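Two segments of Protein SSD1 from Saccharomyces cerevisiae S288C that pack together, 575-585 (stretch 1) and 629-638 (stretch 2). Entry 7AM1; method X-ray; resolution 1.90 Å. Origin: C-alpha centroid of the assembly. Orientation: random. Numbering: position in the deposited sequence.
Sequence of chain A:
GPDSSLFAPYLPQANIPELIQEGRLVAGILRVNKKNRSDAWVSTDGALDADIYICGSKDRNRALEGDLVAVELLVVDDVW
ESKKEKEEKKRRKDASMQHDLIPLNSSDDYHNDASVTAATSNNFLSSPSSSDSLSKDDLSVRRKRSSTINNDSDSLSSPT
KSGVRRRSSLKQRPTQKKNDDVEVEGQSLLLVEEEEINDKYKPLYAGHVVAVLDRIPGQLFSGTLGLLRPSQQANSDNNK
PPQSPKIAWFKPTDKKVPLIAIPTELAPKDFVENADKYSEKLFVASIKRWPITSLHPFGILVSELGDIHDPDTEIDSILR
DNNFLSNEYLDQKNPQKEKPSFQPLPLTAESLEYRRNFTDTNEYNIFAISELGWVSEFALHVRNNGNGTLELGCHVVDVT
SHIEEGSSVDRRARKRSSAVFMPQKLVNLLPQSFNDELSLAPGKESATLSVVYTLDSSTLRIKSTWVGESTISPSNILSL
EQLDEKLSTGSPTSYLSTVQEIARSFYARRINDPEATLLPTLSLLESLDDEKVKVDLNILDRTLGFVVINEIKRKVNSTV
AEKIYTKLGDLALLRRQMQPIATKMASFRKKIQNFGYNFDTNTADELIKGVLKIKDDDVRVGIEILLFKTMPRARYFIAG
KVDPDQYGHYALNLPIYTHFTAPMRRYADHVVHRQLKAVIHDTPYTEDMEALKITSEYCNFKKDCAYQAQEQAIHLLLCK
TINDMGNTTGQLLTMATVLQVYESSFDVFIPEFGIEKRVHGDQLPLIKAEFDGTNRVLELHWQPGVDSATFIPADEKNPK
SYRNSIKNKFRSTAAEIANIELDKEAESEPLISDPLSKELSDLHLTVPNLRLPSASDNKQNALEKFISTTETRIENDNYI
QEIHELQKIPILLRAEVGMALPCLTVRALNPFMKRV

Stretch 1 (575-585) RRQMQPIATKM
Stretch 2 (629-638) KTMPRARYFI

Residues 575-580 run antiparallel to 631-636; the two stretches bury 836 Å² between them. Strand pairing is confined to one end, where 575-576 and 635-638 are strand. Arg576 and Arg635 form a hydrogen-bonded pair in which both amides and both carbonyls are used: Arg576 N donates to Arg635 O at 2.9 Å and Arg635 N to Arg576 O at 2.8 Å, both nearly linear. The neighbouring pair, Arg575 and Tyr636, is non-hydrogen-bonded, with CA atoms 4.2 Å apart; here Arg575 CA approaches Arg635 O at 3.3 Å.

Arg575 is extended (chi1 to chi3 all t) and lays its guanidinium over the face of the Tyr636 ring (chi1 m), CZ lying 4.3 Å from the centroid of that ring. The opposite face of the guanidinium meets Ala634 CB. Arg575 NH2 donates to a water at 2.9 Å, and that water lies 2.8 Å from Ala634 O. On the face carrying Arg576 and Arg635, away from that of Arg575 and Tyr636, Arg576 (chi1 p, then t, t) places CD 4.2 Å from the centroid of the Phe637 ring (chi1 p), over its face.

Beyond the strands, the register continues with Gln577 (phi/psi -152/116) opposite Ala634, CA atoms 4.2 Å apart. Gln577 (chi1 t, chi2 m) turns its amide along the partner chain: NE2 donates to Pro632 O at 2.9 Å and, weakly, to Met631 SD at 3.4 Å, while OE1 is satisfied elsewhere in the structure. A second water accepts from Met578 N at 3.1 Å and donates to Arg633 O at 2.9 Å. Met578 O, buried by the contact, has no partner.

Pro580 (-58/142) CG packs 3.6 Å from Met631 CG (chi1 m, chi2 t, chi3 m). A third water accepts from Ile581 N at 2.8 Å and donates to Thr630 O at 2.5 Å. Ile581 is at the N-cap position of the helix that follows (582-585), and its O accepts from Met585 N at 2.9 Å.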

# COMPACT_ATOMS: atom_id res chain seq x y z
N ARG A 575 10.57 11.24 -9.91
CA ARG A 575 9.60 10.24 -9.49
C ARG A 575 8.36 10.39 -10.36
O ARG A 575 7.82 11.49 -10.48
CB ARG A 575 9.24 10.41 -8.01
CG ARG A 575 8.30 9.35 -7.46
CD ARG A 575 8.33 9.36 -5.95
NE ARG A 575 7.46 8.36 -5.35
CZ ARG A 575 7.77 7.08 -5.19
NH1 ARG A 575 8.94 6.60 -5.60
NH2 ARG A 575 6.90 6.26 -4.61
N ARG A 576 7.96 9.31 -11.00
CA ARG A 576 6.80 9.34 -11.88
C ARG A 576 5.79 8.29 -11.43
O ARG A 576 6.07 7.44 -10.59
CB ARG A 576 7.19 9.11 -13.34
CG ARG A 576 7.76 7.74 -13.66
CD ARG A 576 8.06 7.70 -15.14
NE ARG A 576 8.45 6.38 -15.61
CZ ARG A 576 8.27 5.95 -16.86
NH1 ARG A 576 7.68 6.74 -17.75
NH2 ARG A 576 8.67 4.74 -17.21
N GLN A 577 4.60 8.37 -12.02
CA GLN A 577 3.52 7.45 -11.70
C GLN A 577 2.65 7.35 -12.95
O GLN A 577 2.08 8.35 -13.39
CB GLN A 577 2.72 7.94 -10.50
CG GLN A 577 1.93 6.86 -9.79
CD GLN A 577 0.53 6.69 -10.34
OE1 GLN A 577 -0.07 7.64 -10.86
NE2 GLN A 577 -0.02 5.49 -10.21
N MET A 578 2.60 6.15 -13.53
CA MET A 578 2.01 5.99 -14.84
C MET A 578 0.49 5.91 -14.76
O MET A 578 -0.08 5.37 -13.81
CB MET A 578 2.56 4.73 -15.53
CG MET A 578 2.80 4.92 -17.02
SD MET A 578 3.95 3.71 -17.73
N GLN A 579 -0.16 6.44 -15.79
CA GLN A 579 -1.60 6.37 -15.87
C GLN A 579 -2.05 4.92 -16.00
O GLN A 579 -1.28 4.05 -16.41
CB GLN A 579 -2.10 7.20 -17.05
CG GLN A 579 -1.82 6.58 -18.42
CD GLN A 579 -2.28 7.47 -19.56
OE1 GLN A 579 -3.33 8.11 -19.48
NE2 GLN A 579 -1.50 7.51 -20.63
N PRO A 580 -3.30 4.63 -15.64
CA PRO A 580 -3.79 3.26 -15.77
C PRO A 580 -3.66 2.78 -17.21
O PRO A 580 -3.87 3.53 -18.16
CB PRO A 580 -5.25 3.36 -15.34
CG PRO A 580 -5.30 4.57 -14.46
CD PRO A 580 -4.33 5.53 -15.08
N ILE A 581 -3.30 1.50 -17.36
CA ILE A 581 -3.28 0.88 -18.67
C ILE A 581 -4.68 0.92 -19.27
O ILE A 581 -5.69 0.84 -18.55
CB ILE A 581 -2.73 -0.54 -18.54
CG1 ILE A 581 -1.21 -0.45 -18.36
CG2 ILE A 581 -3.08 -1.37 -19.77
CD1 ILE A 581 -0.59 -1.69 -17.82
N ALA A 582 -4.75 1.07 -20.59
CA ALA A 582 -6.03 1.32 -21.25
C ALA A 582 -7.09 0.32 -20.83
O ALA A 582 -8.23 0.70 -20.52
CB ALA A 582 -5.85 1.30 -22.77
N THR A 583 -6.75 -0.97 -20.80
CA THR A 583 -7.75 -1.98 -20.47
C THR A 583 -8.30 -1.78 -19.07
O THR A 583 -9.51 -1.89 -18.84
CB THR A 583 -7.16 -3.39 -20.62
OG1 THR A 583 -6.00 -3.52 -19.78
CG2 THR A 583 -6.79 -3.67 -22.06
N LYS A 584 -7.43 -1.48 -18.10
CA LYS A 584 -7.90 -1.27 -16.74
C LYS A 584 -8.69 0.03 -16.61
O LYS A 584 -9.63 0.09 -15.81
CB LYS A 584 -6.71 -1.29 -15.77
CG LYS A 584 -5.95 -2.61 -15.80
CD LYS A 584 -4.96 -2.73 -14.66
CE LYS A 584 -4.41 -4.14 -14.57
NZ LYS A 584 -3.36 -4.27 -13.51
N MET A 585 -8.33 1.06 -17.37
CA MET A 585 -9.14 2.27 -17.37
C MET A 585 -10.51 1.98 -17.98
O MET A 585 -11.53 2.46 -17.48
CB MET A 585 -8.44 3.39 -18.13
CG MET A 585 -9.23 4.69 -18.16
SD MET A 585 -9.56 5.33 -16.51
CE MET A 585 -7.99 6.13 -16.15
N LYS A 629 -7.08 0.29 -7.68
CA LYS A 629 -6.68 -1.03 -8.14
C LYS A 629 -6.09 -1.02 -9.54
O LYS A 629 -5.40 -1.97 -9.91
CB LYS A 629 -7.88 -1.97 -8.18
CG LYS A 629 -8.51 -2.28 -6.88
CD LYS A 629 -9.65 -3.25 -7.13
CE LYS A 629 -10.41 -3.56 -5.87
NZ LYS A 629 -11.13 -4.83 -6.04
N THR A 630 -6.33 0.03 -10.32
CA THR A 630 -5.87 0.05 -11.70
C THR A 630 -4.44 0.54 -11.84
O THR A 630 -3.92 0.56 -12.96
CB THR A 630 -6.80 0.92 -12.55
OG1 THR A 630 -6.66 2.29 -12.17
CG2 THR A 630 -8.25 0.49 -12.38
N MET A 631 -3.79 0.93 -10.74
CA MET A 631 -2.53 1.63 -10.85
C MET A 631 -1.44 1.01 -9.99
O MET A 631 -1.69 0.63 -8.84
CB MET A 631 -2.69 3.09 -10.44
CG MET A 631 -3.22 3.95 -11.54
SD MET A 631 -3.27 5.67 -11.07
CE MET A 631 -4.62 5.65 -9.89
N PRO A 632 -0.22 0.90 -10.51
CA PRO A 632 0.92 0.56 -9.66
C PRO A 632 1.39 1.79 -8.91
O PRO A 632 1.03 2.93 -9.23
CB PRO A 632 1.96 0.07 -10.66
CG PRO A 632 1.71 0.95 -11.86
CD PRO A 632 0.20 1.17 -11.90
N ARG A 633 2.22 1.55 -7.91
CA ARG A 633 2.83 2.65 -7.17
C ARG A 633 3.76 3.46 -8.06
O ARG A 633 4.18 3.02 -9.13
CB ARG A 633 3.60 2.12 -5.97
CG ARG A 633 2.74 1.44 -4.95
CD ARG A 633 3.51 1.32 -3.68
NE ARG A 633 3.27 2.44 -2.79
CZ ARG A 633 4.16 2.95 -1.94
NH1 ARG A 633 5.39 2.45 -1.87
NH2 ARG A 633 3.82 3.96 -1.16
N ALA A 634 4.08 4.66 -7.59
CA ALA A 634 5.03 5.54 -8.26
C ALA A 634 6.42 4.91 -8.26
O ALA A 634 6.71 3.97 -7.51
CB ALA A 634 5.05 6.91 -7.59
N ARG A 635 7.30 5.45 -9.11
CA ARG A 635 8.66 4.93 -9.24
C ARG A 635 9.67 6.06 -9.30
O ARG A 635 9.50 7.01 -10.07
CB ARG A 635 8.82 4.08 -10.51
CG ARG A 635 7.78 3.00 -10.69
CD ARG A 635 8.09 2.14 -11.90
NE ARG A 635 8.92 1.00 -11.51
CZ ARG A 635 10.25 0.96 -11.55
NH1 ARG A 635 10.95 2.01 -11.98
NH2 ARG A 635 10.88 -0.13 -11.15
N TYR A 636 10.74 5.95 -8.51
CA TYR A 636 11.92 6.76 -8.78
C TYR A 636 12.53 6.35 -10.12
O TYR A 636 12.46 5.19 -10.52
CB TYR A 636 12.96 6.61 -7.68
CG TYR A 636 12.50 6.99 -6.30
CD1 TYR A 636 12.14 8.30 -5.98
CD2 TYR A 636 12.45 6.04 -5.29
CE1 TYR A 636 11.72 8.64 -4.71
CE2 TYR A 636 12.05 6.37 -4.02
CZ TYR A 636 11.68 7.66 -3.73
OH TYR A 636 11.27 7.97 -2.45
N PHE A 637 13.14 7.32 -10.80
CA PHE A 637 13.80 7.06 -12.07
C PHE A 637 14.80 8.18 -12.35
O PHE A 637 14.72 9.26 -11.75
CB PHE A 637 12.79 6.97 -13.22
CG PHE A 637 12.18 8.29 -13.62
CD1 PHE A 637 11.17 8.85 -12.86
CD2 PHE A 637 12.64 8.97 -14.73
CE1 PHE A 637 10.61 10.07 -13.22
CE2 PHE A 637 12.09 10.19 -15.10
CZ PHE A 637 11.07 10.74 -14.34
N ILE A 638 15.73 7.91 -13.25
CA ILE A 638 16.72 8.89 -13.68
C ILE A 638 16.25 9.49 -15.00
O ILE A 638 15.96 8.76 -15.95
CB ILE A 638 18.12 8.25 -13.82
CG1 ILE A 638 18.51 7.56 -12.51
CG2 ILE A 638 19.15 9.29 -14.23
CD1 ILE A 638 18.43 8.45 -11.28
O HOH W 1 7.00 3.32 -4.81
O HOH W 2 4.03 4.02 -11.85
O HOH W 3 -2.46 0.21 -15.02